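Methanogen homoaconitase large subunit (Methanocaldococcus jannaschii, PDB 4KP2) catalyses, with its small-subunit partner and a [4Fe-4S] cluster, the reversible dehydration of (R)-homocitrate to cis-homoaconitate and the hydration of cis-homoaconitate to homoisocitrate. Local coordinates at residues Q294-H299 against S417-A422; H120-A124 against D138-H144; L331-A335 against E365-F371; C197-R202 against H300-V304. All blocks are in the same frame, centred on the assembly; numbering follows the deposited sequence.

Contact 1. Residues Q294-H299 against S417-A422; sequences QVAVPH and SYIYLA
Val295 splits its two methyls between neighbours on segment 417-422: CG2 meets Ala422 CB at 3.7 Å, while CG1, anti to the backbone N (chi1 173°), lies at the edge of the Tyr420 ring. Ala296 makes the single beta bridge, an antiparallel hydrogen-bonded pair in which its N donates to Leu421 O over 2.8 Å and its O accepts from Leu421 N over 3.0 Å. The methyl group suits this place, because Ala296 CB is just 3.7 Å from Leu421 CB. Strand 418-421 is an edge of a five-stranded parallel sheet in an alpha-beta-alpha sandwich; its inner neighbour is strand 399-402, and residues 294-296 add a short antiparallel piece to it. Val297 brings CG1 obliquely to Tyr420 CE2, 3.8 Å away. Pro298, with no N-H to extend the pairing, lays CD over the Tyr420 face instead, a CH-pi contact 3.5 Å from the ring centroid and 14° off its normal. An alanine in place of Tyr420 would probably leave this proline without its aromatic platform and open a gap beside Val297. His299 then turns CE1 to Tyr418 CD1, 3.6 Å apart; the two rings meet rim to rim with their planes at 32°.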
loop_
_atom_site.group_PDB
_atom_site.type_symbol
_atom_site.label_atom_id
_atom_site.label_comp_id
_atom_site.label_asym_id
_atom_site.label_seq_id
_atom_site.Cartn_x
_atom_site.Cartn_y
_atom_site.Cartn_z
ATOM N N GLN A 294 14.113 8.504 23.602
ATOM C CA GLN A 294 12.788 8.438 24.210
ATOM C C GLN A 294 11.811 7.517 23.477
ATOM O O GLN A 294 11.637 7.617 22.262
ATOM C CB GLN A 294 12.199 9.847 24.320
ATOM C CG GLN A 294 13.114 10.852 25.007
ATOM C CD GLN A 294 13.385 10.510 26.459
ATOM O OE1 GLN A 294 12.519 10.669 27.321
ATOM N NE2 GLN A 294 14.594 10.039 26.739
ATOM N N VAL A 295 11.179 6.622 24.232
ATOM C CA VAL A 295 10.133 5.746 23.711
ATOM C C VAL A 295 8.872 5.806 24.578
ATOM O O VAL A 295 8.901 5.441 25.754
ATOM C CB VAL A 295 10.607 4.284 23.636
ATOM C CG1 VAL A 295 9.449 3.367 23.265
ATOM C CG2 VAL A 295 11.749 4.146 22.641
ATOM N N ALA A 296 7.767 6.260 23.992
ATOM C CA ALA A 296 6.508 6.393 24.724
ATOM C C ALA A 296 5.775 5.060 24.860
ATOM O O ALA A 296 5.597 4.338 23.881
ATOM C CB ALA A 296 5.613 7.427 24.060
ATOM N N VAL A 297 5.343 4.751 26.079
ATOM C CA VAL A 297 4.666 3.490 26.365
ATOM C C VAL A 297 3.145 3.671 26.410
ATOM O O VAL A 297 2.660 4.782 26.634
ATOM C CB VAL A 297 5.168 2.881 27.696
ATOM C CG1 VAL A 297 6.686 2.778 27.689
ATOM C CG2 VAL A 297 4.689 3.704 28.882
ATOM N N PRO A 298 2.391 2.580 26.177
ATOM C CA PRO A 298 0.923 2.603 26.241
ATOM C C PRO A 298 0.399 3.151 27.567
ATOM O O PRO A 298 1.046 2.958 28.597
ATOM C CB PRO A 298 0.555 1.123 26.113
ATOM C CG PRO A 298 1.645 0.545 25.304
ATOM C CD PRO A 298 2.893 1.278 25.703
ATOM N N HIS A 299 -0.752 3.820 27.544
ATOM C CA HIS A 299 -1.512 4.038 26.315
ATOM C C HIS A 299 -1.696 5.523 26.029
ATOM O O HIS A 299 -2.737 5.940 25.523
ATOM C CB HIS A 299 -2.884 3.367 26.407
ATOM C CG HIS A 299 -2.824 1.880 26.569
ATOM N ND1 HIS A 299 -2.837 1.014 25.498
ATOM C CD2 HIS A 299 -2.754 1.106 27.678
ATOM C CE1 HIS A 299 -2.776 -0.231 25.939
ATOM N NE2 HIS A 299 -2.725 -0.202 27.258
ATOM N N SER A 417 -4.692 -4.319 22.049
ATOM C CA SER A 417 -3.415 -4.200 21.357
ATOM C C SER A 417 -2.573 -3.097 21.989
ATOM O O SER A 417 -3.081 -2.282 22.759
ATOM C CB SER A 417 -3.632 -3.918 19.870
ATOM O OG SER A 417 -4.419 -2.756 19.679
ATOM N N TYR A 418 -1.285 -3.070 21.660
ATOM C CA TYR A 418 -0.367 -2.124 22.282
ATOM C C TYR A 418 0.448 -1.343 21.257
ATOM O O TYR A 418 0.835 -1.876 20.216
ATOM C CB TYR A 418 0.566 -2.849 23.251
ATOM C CG TYR A 418 -0.163 -3.649 24.306
ATOM C CD1 TYR A 418 -0.559 -3.061 25.501
ATOM C CD2 TYR A 418 -0.461 -4.991 24.106
ATOM C CE1 TYR A 418 -1.227 -3.789 26.467
ATOM C CE2 TYR A 418 -1.128 -5.726 25.065
ATOM C CZ TYR A 418 -1.508 -5.121 26.243
ATOM O OH TYR A 418 -2.173 -5.852 27.200
ATOM N N ILE A 419 0.704 -0.076 21.567
ATOM C CA ILE A 419 1.457 0.805 20.681
ATOM C C ILE A 419 2.592 1.491 21.435
ATOM O O ILE A 419 2.417 1.930 22.569
ATOM C CB ILE A 419 0.548 1.887 20.062
ATOM C CG1 ILE A 419 -0.637 1.244 19.341
ATOM C CG2 ILE A 419 1.332 2.778 19.105
ATOM C CD1 ILE A 419 -1.589 2.246 18.735
ATOM N N TYR A 420 3.758 1.572 20.803
ATOM C CA TYR A 420 4.884 2.311 21.362
ATOM C C TYR A 420 5.347 3.370 20.368
ATOM O O TYR A 420 5.408 3.117 19.164
ATOM C CB TYR A 420 6.038 1.367 21.703
ATOM C CG TYR A 420 5.798 0.493 22.913
ATOM C CD1 TYR A 420 4.962 -0.613 22.841
ATOM C CD2 TYR A 420 6.421 0.766 24.124
ATOM C CE1 TYR A 420 4.745 -1.418 23.943
ATOM C CE2 TYR A 420 6.210 -0.035 25.233
ATOM C CZ TYR A 420 5.370 -1.125 25.136
ATOM O OH TYR A 420 5.153 -1.927 26.233
ATOM N N LEU A 421 5.669 4.556 20.873
ATOM C CA LEU A 421 6.097 5.659 20.017
ATOM C C LEU A 421 7.593 5.915 20.152
ATOM O O LEU A 421 8.119 5.980 21.262
ATOM C CB LEU A 421 5.321 6.931 20.359
ATOM C CG LEU A 421 3.800 6.862 20.229
ATOM C CD1 LEU A 421 3.172 8.177 20.655
ATOM C CD2 LEU A 421 3.406 6.513 18.804
ATOM N N ALA A 422 8.272 6.070 19.019
ATOM C CA ALA A 422 9.711 6.309 19.020
ATOM C C ALA A 422 10.181 6.995 17.740
ATOM O O ALA A 422 9.372 7.401 16.904
ATOM C CB ALA A 422 10.466 5.003 19.229
#

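Contact 2. Residues H120-A124 against D138-H144; sequences HQILA and DSHTCTH
His120 and Asp138 form a histidine-carboxylate hydrogen bond beside the predicted cluster site, the His120 side chain lying about 4 Å from that of Cys323. His120 CG stands anti to the carbonyl carbon (chi1 -62°), which carries the ring from the helix toward Asp138. His120 NE2 donates to Asp138 OD1 over 2.7 Å at a fairly straight 157°. The acceptor lies close to the imidazole plane, yet the histidine comes to OD1 from above the carboxylate plane. From the opposite face the backbone N of His140 reaches Asp138 OD1 as well, 2.8 Å away, closing an Asx turn; these two donors hold OD1 between them, which suits an aspartate at the start of this loop. Histidine-carboxylate pairs are a feature of aconitase active sites, and this one joins helix 119-126 to the loop after strand 133-136. His140 O lies over a face of the His120 ring and is engaged by Thr143 OG1. At the other nitrogen, His120 ND1 makes a weak, bent bond to His144 NE2, 3.2 Å long. With a phenylalanine in place of His120, Asp138 OD1 would probably lose one of its two donors and the carboxylate be freer to turn. Leu123 packs crosswise on His144, Leu123 CB 3.4 Å from His144 CE1.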
loop_
_atom_site.group_PDB
_atom_site.type_symbol
_atom_site.label_atom_id
_atom_site.label_comp_id
_atom_site.label_asym_id
_atom_site.label_seq_id
_atom_site.Cartn_x
_atom_site.Cartn_y
_atom_site.Cartn_z
ATOM N N HIS A 120 -0.890 17.454 5.657
ATOM C CA HIS A 120 -0.025 18.425 6.315
ATOM C C HIS A 120 1.323 18.543 5.614
ATOM O O HIS A 120 1.911 19.622 5.559
ATOM C CB HIS A 120 0.178 18.055 7.784
ATOM C CG HIS A 120 -1.087 18.063 8.586
ATOM N ND1 HIS A 120 -2.093 18.975 8.374
ATOM C CD2 HIS A 120 -1.506 17.262 9.594
ATOM C CE1 HIS A 120 -3.083 18.741 9.221
ATOM N NE2 HIS A 120 -2.750 17.708 9.970
ATOM N N GLN A 121 1.810 17.427 5.080
ATOM C CA GLN A 121 3.084 17.417 4.374
ATOM C C GLN A 121 2.981 18.181 3.057
ATOM O O GLN A 121 3.875 18.947 2.704
ATOM C CB GLN A 121 3.550 15.983 4.122
ATOM C CG GLN A 121 4.921 15.886 3.473
ATOM C CD GLN A 121 6.028 16.434 4.353
ATOM O OE1 GLN A 121 5.933 16.409 5.581
ATOM N NE2 GLN A 121 7.086 16.937 3.727
ATOM N N ILE A 122 1.885 17.962 2.337
ATOM C CA ILE A 122 1.620 18.680 1.095
ATOM C C ILE A 122 1.484 20.173 1.370
ATOM O O ILE A 122 2.017 21.008 0.635
ATOM C CB ILE A 122 0.332 18.172 0.418
ATOM C CG1 ILE A 122 0.515 16.734 -0.066
ATOM C CG2 ILE A 122 -0.059 19.071 -0.747
ATOM C CD1 ILE A 122 -0.716 16.153 -0.720
ATOM N N LEU A 123 0.776 20.496 2.447
ATOM C CA LEU A 123 0.536 21.881 2.832
ATOM C C LEU A 123 1.846 22.588 3.164
ATOM O O LEU A 123 2.002 23.783 2.909
ATOM C CB LEU A 123 -0.409 21.933 4.034
ATOM C CG LEU A 123 -1.543 22.957 3.992
ATOM C CD1 LEU A 123 -2.379 22.761 2.740
ATOM C CD2 LEU A 123 -2.409 22.836 5.235
ATOM N N ALA A 124 2.786 21.841 3.733
ATOM C CA ALA A 124 4.087 22.387 4.096
ATOM C C ALA A 124 5.006 22.482 2.885
ATOM O O ALA A 124 5.959 23.263 2.876
ATOM C CB ALA A 124 4.731 21.538 5.181
ATOM N N ASP A 138 -8.337 18.785 10.690
ATOM C CA ASP A 138 -7.482 17.729 11.208
ATOM C C ASP A 138 -6.941 18.153 12.567
ATOM O O ASP A 138 -6.615 19.322 12.776
ATOM C CB ASP A 138 -6.328 17.458 10.242
ATOM C CG ASP A 138 -5.526 16.230 10.619
ATOM O OD1 ASP A 138 -4.561 16.366 11.399
ATOM O OD2 ASP A 138 -5.859 15.129 10.129
ATOM N N SER A 139 -6.842 17.201 13.489
ATOM C CA SER A 139 -6.413 17.498 14.852
ATOM C C SER A 139 -4.919 17.802 14.954
ATOM O O SER A 139 -4.416 18.099 16.038
ATOM C CB SER A 139 -6.786 16.348 15.794
ATOM O OG SER A 139 -6.205 15.130 15.362
ATOM N N HIS A 140 -4.217 17.734 13.827
ATOM C CA HIS A 140 -2.786 18.016 13.804
ATOM C C HIS A 140 -2.428 19.105 12.798
ATOM O O HIS A 140 -1.381 19.047 12.153
ATOM C CB HIS A 140 -1.988 16.744 13.513
ATOM C CG HIS A 140 -2.097 15.707 14.584
ATOM N ND1 HIS A 140 -3.129 14.793 14.636
ATOM C CD2 HIS A 140 -1.307 15.439 15.651
ATOM C CE1 HIS A 140 -2.967 14.008 15.684
ATOM N NE2 HIS A 140 -1.869 14.378 16.318
ATOM N N THR A 141 -3.300 20.098 12.675
ATOM C CA THR A 141 -3.037 21.250 11.823
ATOM C C THR A 141 -1.997 22.144 12.495
ATOM O O THR A 141 -1.382 22.997 11.856
ATOM C CB THR A 141 -4.330 22.045 11.549
ATOM O OG1 THR A 141 -5.372 21.140 11.161
ATOM C CG2 THR A 141 -4.120 23.068 10.440
ATOM N N CYS A 142 -1.788 21.918 13.789
ATOM C CA CYS A 142 -0.814 22.673 14.574
ATOM C C CYS A 142 0.619 22.487 14.073
ATOM O O CYS A 142 1.522 23.225 14.469
ATOM C CB CYS A 142 -0.905 22.276 16.048
ATOM S SG CYS A 142 -0.742 20.498 16.352
ATOM N N THR A 143 0.816 21.498 13.207
ATOM C CA THR A 143 2.122 21.210 12.622
ATOM C C THR A 143 2.683 22.417 11.873
ATOM O O THR A 143 3.892 22.655 11.871
ATOM C CB THR A 143 2.033 20.012 11.650
ATOM O OG1 THR A 143 1.449 18.890 12.323
ATOM C CG2 THR A 143 3.410 19.627 11.131
ATOM N N HIS A 144 1.792 23.189 11.257
ATOM C CA HIS A 144 2.188 24.309 10.409
ATOM C C HIS A 144 2.563 25.554 11.205
ATOM O O HIS A 144 2.671 26.647 10.648
ATOM C CB HIS A 144 1.070 24.632 9.418
ATOM C CG HIS A 144 0.536 23.428 8.707
ATOM N ND1 HIS A 144 1.254 22.758 7.739
ATOM C CD2 HIS A 144 -0.638 22.769 8.830
ATOM C CE1 HIS A 144 0.540 21.739 7.294
ATOM N NE2 HIS A 144 -0.611 21.722 7.938
#

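Contact 3. Residues L331-A335 against E365-F371; sequences LREAA and EGIIDIF
Ile367 packs against Leu331, Arg332 and Ala335, where two helices on the parallel sheet of strands 317-320 and 348-351 pack side by side. Helix 328-338 belongs to the beta-alpha-beta crossover joining these two strands, and helix 367-374 to the next, leading on to strand 377-378. The short axes pass 9.7 Å apart at 43°, and Leu331 and Phe371 both touch Val351 in the sheet below. From CB, Ile367 divides into two branches. The methyl Ile367 CG2, anti to the backbone N, meets Ala335 CB at 3.7 Å and Leu331 CB at 4.1 Å. CG1 leads the other way in an extended chain, bringing Ile367 CD1 to Arg332 CB, 3.8 Å off. The branched side chain thus reaches residues a little over one turn apart on the facing helix, and the small Ala335 allows this approach. Beyond the apolar patch, at the surface, Arg332 and Glu365 form a salt bridge through NH1 and OE2. The bend at chi3 (41°) turns the guanidinium toward the carboxylate, whose plane is tilted 70° to it and whose OE1 lies over one guanidinium face; the modelled separation of NH1 and OE2 is too short to trust. Gly366, with the positive phi that glycine tolerates, closes helix 356-363 in a Schellman motif and N-caps the next helix. Deeper in, Phe371 CE2 meets Leu331 CD2 at 3.9 Å and its CE1 meets Ala335 CB at 4.0 Å. Phe371 CZ comes to 3.5 Å from Leu331 O, which already accepts the backbone N of Ala335 at 2.7 Å.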
loop_
_atom_site.group_PDB
_atom_site.type_symbol
_atom_site.label_atom_id
_atom_site.label_comp_id
_atom_site.label_asym_id
_atom_site.label_seq_id
_atom_site.Cartn_x
_atom_site.Cartn_y
_atom_site.Cartn_z
ATOM N N LEU A 331 13.463 8.796 6.685
ATOM C CA LEU A 331 13.638 7.570 5.916
ATOM C C LEU A 331 15.110 7.198 5.780
ATOM O O LEU A 331 15.492 6.049 6.002
ATOM C CB LEU A 331 13.005 7.709 4.530
ATOM C CG LEU A 331 11.490 7.908 4.483
ATOM C CD1 LEU A 331 11.018 8.061 3.046
ATOM C CD2 LEU A 331 10.780 6.749 5.160
ATOM N N ARG A 332 15.930 8.178 5.415
ATOM C CA ARG A 332 17.360 7.960 5.229
ATOM C C ARG A 332 18.039 7.518 6.523
ATOM O O ARG A 332 18.960 6.700 6.505
ATOM C CB ARG A 332 18.022 9.222 4.667
ATOM C CG ARG A 332 19.540 9.185 4.632
ATOM C CD ARG A 332 20.083 10.105 3.551
ATOM N NE ARG A 332 19.357 11.369 3.488
ATOM C CZ ARG A 332 19.580 12.312 2.579
ATOM N NH1 ARG A 332 20.513 12.137 1.653
ATOM N NH2 ARG A 332 18.870 13.432 2.593
ATOM N N GLU A 333 17.571 8.056 7.645
ATOM C CA GLU A 333 18.089 7.674 8.953
ATOM C C GLU A 333 17.733 6.227 9.274
ATOM O O GLU A 333 18.559 5.471 9.787
ATOM C CB GLU A 333 17.535 8.602 10.038
ATOM C CG GLU A 333 17.901 8.203 11.463
ATOM C CD GLU A 333 19.352 8.488 11.806
ATOM O OE1 GLU A 333 20.046 9.137 10.995
ATOM O OE2 GLU A 333 19.797 8.064 12.894
ATOM N N ALA A 334 16.498 5.847 8.965
ATOM C CA ALA A 334 16.025 4.493 9.221
ATOM C C ALA A 334 16.684 3.497 8.274
ATOM O O ALA A 334 16.993 2.369 8.663
ATOM C CB ALA A 334 14.512 4.428 9.093
ATOM N N ALA A 335 16.893 3.920 7.031
ATOM C CA ALA A 335 17.526 3.075 6.025
ATOM C C ALA A 335 18.985 2.820 6.378
ATOM O O ALA A 335 19.556 1.801 5.994
ATOM C CB ALA A 335 17.415 3.711 4.653
ATOM N N GLU A 365 17.373 7.896 -4.667
ATOM C CA GLU A 365 18.466 7.781 -3.714
ATOM C C GLU A 365 18.654 6.320 -3.308
ATOM O O GLU A 365 19.611 5.971 -2.618
ATOM C CB GLU A 365 18.188 8.656 -2.492
ATOM C CG GLU A 365 19.407 8.938 -1.630
ATOM C CD GLU A 365 19.176 10.077 -0.657
ATOM O OE1 GLU A 365 18.234 10.868 -0.879
ATOM O OE2 GLU A 365 19.937 10.180 0.329
ATOM N N GLY A 366 17.732 5.470 -3.748
ATOM C CA GLY A 366 17.813 4.046 -3.481
ATOM C C GLY A 366 17.448 3.686 -2.054
ATOM O O GLY A 366 17.823 2.625 -1.557
ATOM N N ILE A 367 16.711 4.574 -1.395
ATOM C CA ILE A 367 16.299 4.355 -0.012
ATOM C C ILE A 367 15.180 3.320 0.076
ATOM O O ILE A 367 15.159 2.488 0.984
ATOM C CB ILE A 367 15.854 5.673 0.651
ATOM C CG1 ILE A 367 16.999 6.688 0.621
ATOM C CG2 ILE A 367 15.400 5.434 2.081
ATOM C CD1 ILE A 367 16.693 7.974 1.348
ATOM N N ILE A 368 14.257 3.370 -0.880
ATOM C CA ILE A 368 13.155 2.414 -0.938
ATOM C C ILE A 368 13.674 0.994 -1.151
ATOM O O ILE A 368 13.185 0.043 -0.535
ATOM C CB ILE A 368 12.137 2.784 -2.042
ATOM C CG1 ILE A 368 11.084 3.751 -1.496
ATOM C CG2 ILE A 368 11.441 1.547 -2.587
ATOM C CD1 ILE A 368 11.588 5.151 -1.275
ATOM N N ASP A 369 14.679 0.866 -2.015
ATOM C CA ASP A 369 15.291 -0.425 -2.314
ATOM C C ASP A 369 15.769 -1.118 -1.042
ATOM O O ASP A 369 15.553 -2.315 -0.860
ATOM C CB ASP A 369 16.462 -0.256 -3.285
ATOM C CG ASP A 369 16.044 0.373 -4.596
ATOM O OD1 ASP A 369 15.141 1.238 -4.579
ATOM O OD2 ASP A 369 16.617 0.005 -5.644
ATOM N N ILE A 370 16.411 -0.354 -0.166
ATOM C CA ILE A 370 16.901 -0.877 1.104
ATOM C C ILE A 370 15.752 -1.391 1.968
ATOM O O ILE A 370 15.875 -2.416 2.639
ATOM C CB ILE A 370 17.689 0.194 1.880
ATOM C CG1 ILE A 370 18.825 0.747 1.017
ATOM C CG2 ILE A 370 18.234 -0.374 3.180
ATOM C CD1 ILE A 370 19.637 1.822 1.693
ATOM N N PHE A 371 14.635 -0.671 1.945
ATOM C CA PHE A 371 13.447 -1.073 2.690
ATOM C C PHE A 371 12.888 -2.389 2.165
ATOM O O PHE A 371 12.621 -3.312 2.935
ATOM C CB PHE A 371 12.372 0.014 2.617
ATOM C CG PHE A 371 12.710 1.254 3.393
ATOM C CD1 PHE A 371 13.373 1.168 4.606
ATOM C CD2 PHE A 371 12.366 2.504 2.908
ATOM C CE1 PHE A 371 13.685 2.307 5.324
ATOM C CE2 PHE A 371 12.675 3.648 3.621
ATOM C CZ PHE A 371 13.336 3.550 4.830
#

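Contact 4. Residues C197-R202 against H300-V304; sequences CKEIGR and HPDNV
Lys198, in the last turn of helix 189-200, and Arg202, just beyond it, supply the two side-chain donors that grip residues 300-304. Lys198 folds back through bends at chi2, chi3 and chi4 to bring NZ to Pro301 O, a hydrogen bond modelled at a doubtfully short 2.4 Å. Its aliphatic part is used as well: Lys198 CG lies 3.4 Å from Val304 CG1, so a long, flexible chain with a charged tip serves both neighbours. Arg202 answers the charge of Asp302 in a salt bridge from NH2 to OD1, again modelled too short for its length to be relied on; NH2 is also 3.0 Å from Asp302 OD2. The carboxylate stands over one guanidinium face at 72° to it, while His300 CD2 lies over the opposite face, toward its rim, with His300 CG 3.3 Å from Arg202 NH2. Among backbone groups, Cys197 O takes Gly201 N at 3.0 Å, and Gly201 then leaves the helix with a positive phi. His300 O accepts a weak bond from Asn303 N, 3.3 Å long, and a side-chain bond from Asn407 ND2. Residues His300 to Asn303 form a type I beta turn, part of the loop joining antiparallel strands 294-296 and 304-306, here docked against the C-terminal end of a helix.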
loop_
_atom_site.group_PDB
_atom_site.type_symbol
_atom_site.label_atom_id
_atom_site.label_comp_id
_atom_site.label_asym_id
_atom_site.label_seq_id
_atom_site.Cartn_x
_atom_site.Cartn_y
_atom_site.Cartn_z
ATOM N N CYS A 197 6.635 16.435 26.158
ATOM C CA CYS A 197 5.296 15.978 26.517
ATOM C C CYS A 197 5.195 15.455 27.951
ATOM O O CYS A 197 4.094 15.236 28.456
ATOM C CB CYS A 197 4.809 14.913 25.530
ATOM S SG CYS A 197 4.639 15.474 23.816
ATOM N N LYS A 198 6.335 15.253 28.605
ATOM C CA LYS A 198 6.341 14.740 29.974
ATOM C C LYS A 198 6.373 15.865 30.991
ATOM O O LYS A 198 5.608 15.866 31.954
ATOM C CB LYS A 198 7.536 13.820 30.209
ATOM C CG LYS A 198 7.691 12.739 29.177
ATOM C CD LYS A 198 6.375 12.034 28.898
ATOM C CE LYS A 198 5.992 12.195 27.434
ATOM N NZ LYS A 198 5.662 10.909 26.761
ATOM N N GLU A 199 7.277 16.815 30.772
ATOM C CA GLU A 199 7.409 17.966 31.652
ATOM C C GLU A 199 6.107 18.754 31.667
ATOM O O GLU A 199 5.744 19.358 32.674
ATOM C CB GLU A 199 8.558 18.863 31.188
ATOM C CG GLU A 199 9.530 19.252 32.291
ATOM C CD GLU A 199 10.444 18.110 32.694
ATOM O OE1 GLU A 199 10.545 17.130 31.926
ATOM O OE2 GLU A 199 11.060 18.193 33.777
ATOM N N ILE A 200 5.404 18.731 30.539
ATOM C CA ILE A 200 4.142 19.442 30.402
ATOM C C ILE A 200 2.951 18.549 30.736
ATOM O O ILE A 200 2.136 18.882 31.596
ATOM C CB ILE A 200 3.971 20.000 28.979
ATOM C CG1 ILE A 200 5.087 20.997 28.663
ATOM C CG2 ILE A 200 2.609 20.653 28.825
ATOM C CD1 ILE A 200 4.943 21.669 27.317
ATOM N N GLY A 201 2.858 17.412 30.054
ATOM C CA GLY A 201 1.756 16.490 30.260
ATOM C C GLY A 201 0.826 16.451 29.064
ATOM O O GLY A 201 0.893 17.313 28.191
ATOM N N ARG A 202 -0.049 15.450 29.026
ATOM C CA ARG A 202 -0.982 15.295 27.915
ATOM C C ARG A 202 -2.128 16.299 27.995
ATOM O O ARG A 202 -2.910 16.436 27.055
ATOM C CB ARG A 202 -1.540 13.870 27.869
ATOM C CG ARG A 202 -2.247 13.432 29.142
ATOM C CD ARG A 202 -2.921 12.080 28.958
ATOM N NE ARG A 202 -3.357 11.502 30.225
ATOM C CZ ARG A 202 -2.731 10.508 30.847
ATOM N NH1 ARG A 202 -3.193 10.046 31.999
ATOM N NH2 ARG A 202 -1.643 9.969 30.315
ATOM N N HIS A 300 -0.687 6.320 26.362
ATOM C CA HIS A 300 -0.769 7.762 26.168
ATOM C C HIS A 300 0.578 8.345 25.752
ATOM O O HIS A 300 1.627 7.840 26.152
ATOM C CB HIS A 300 -1.266 8.445 27.443
ATOM C CG HIS A 300 -2.633 8.007 27.873
ATOM N ND1 HIS A 300 -2.842 6.915 28.685
ATOM C CD2 HIS A 300 -3.858 8.515 27.599
ATOM C CE1 HIS A 300 -4.138 6.768 28.896
ATOM N NE2 HIS A 300 -4.776 7.725 28.248
ATOM N N PRO A 301 0.549 9.417 24.941
ATOM C CA PRO A 301 1.771 10.081 24.474
ATOM C C PRO A 301 2.573 10.712 25.609
ATOM O O PRO A 301 3.740 11.046 25.406
ATOM C CB PRO A 301 1.239 11.178 23.545
ATOM C CG PRO A 301 -0.107 10.707 23.125
ATOM C CD PRO A 301 -0.657 9.985 24.315
ATOM N N ASP A 302 1.963 10.879 26.780
ATOM C CA ASP A 302 2.667 11.478 27.910
ATOM C C ASP A 302 3.315 10.435 28.828
ATOM O O ASP A 302 3.431 10.643 30.036
ATOM C CB ASP A 302 1.760 12.430 28.701
ATOM C CG ASP A 302 0.730 11.701 29.537
ATOM O OD1 ASP A 302 0.271 10.621 29.113
ATOM O OD2 ASP A 302 0.381 12.211 30.625
ATOM N N ASN A 303 3.754 9.325 28.242
ATOM C CA ASN A 303 4.390 8.256 29.006
ATOM C C ASN A 303 5.653 7.684 28.365
ATOM O O ASN A 303 5.623 6.587 27.813
ATOM C CB ASN A 303 3.398 7.115 29.248
ATOM C CG ASN A 303 2.364 7.448 30.305
ATOM O OD1 ASN A 303 2.637 8.195 31.244
ATOM N ND2 ASN A 303 1.170 6.885 30.162
ATOM N N VAL A 304 6.762 8.413 28.439
ATOM C CA VAL A 304 8.037 7.849 27.998
ATOM C C VAL A 304 9.038 7.639 29.130
ATOM O O VAL A 304 9.391 8.568 29.857
ATOM C CB VAL A 304 8.716 8.664 26.871
ATOM C CG1 VAL A 304 8.748 10.117 27.203
ATOM C CG2 VAL A 304 10.129 8.193 26.686
#

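From the N terminus, contact 2 closes first, a short loop that brings helix 119-126 against the segment following strand 133-136. Contact 4 opens next at 197-202, and before residues 300-304 close it contact 1 has opened at 294-299, so the two loops cross. They also touch: Asn303 pairs with Val297 through the backbone, and Val304 packs against Gln294 and Ala296. Contact 3 begins and ends within the long excursion from 299 to 417 that contact 1 closes, joining two helices beside the second parallel sheet. Contact 1 thus ties the edge of that sheet to the hairpin which contact 4 fastens to helix 189-200, while contact 2 lies about 22 Å from contact 1, centre to centre.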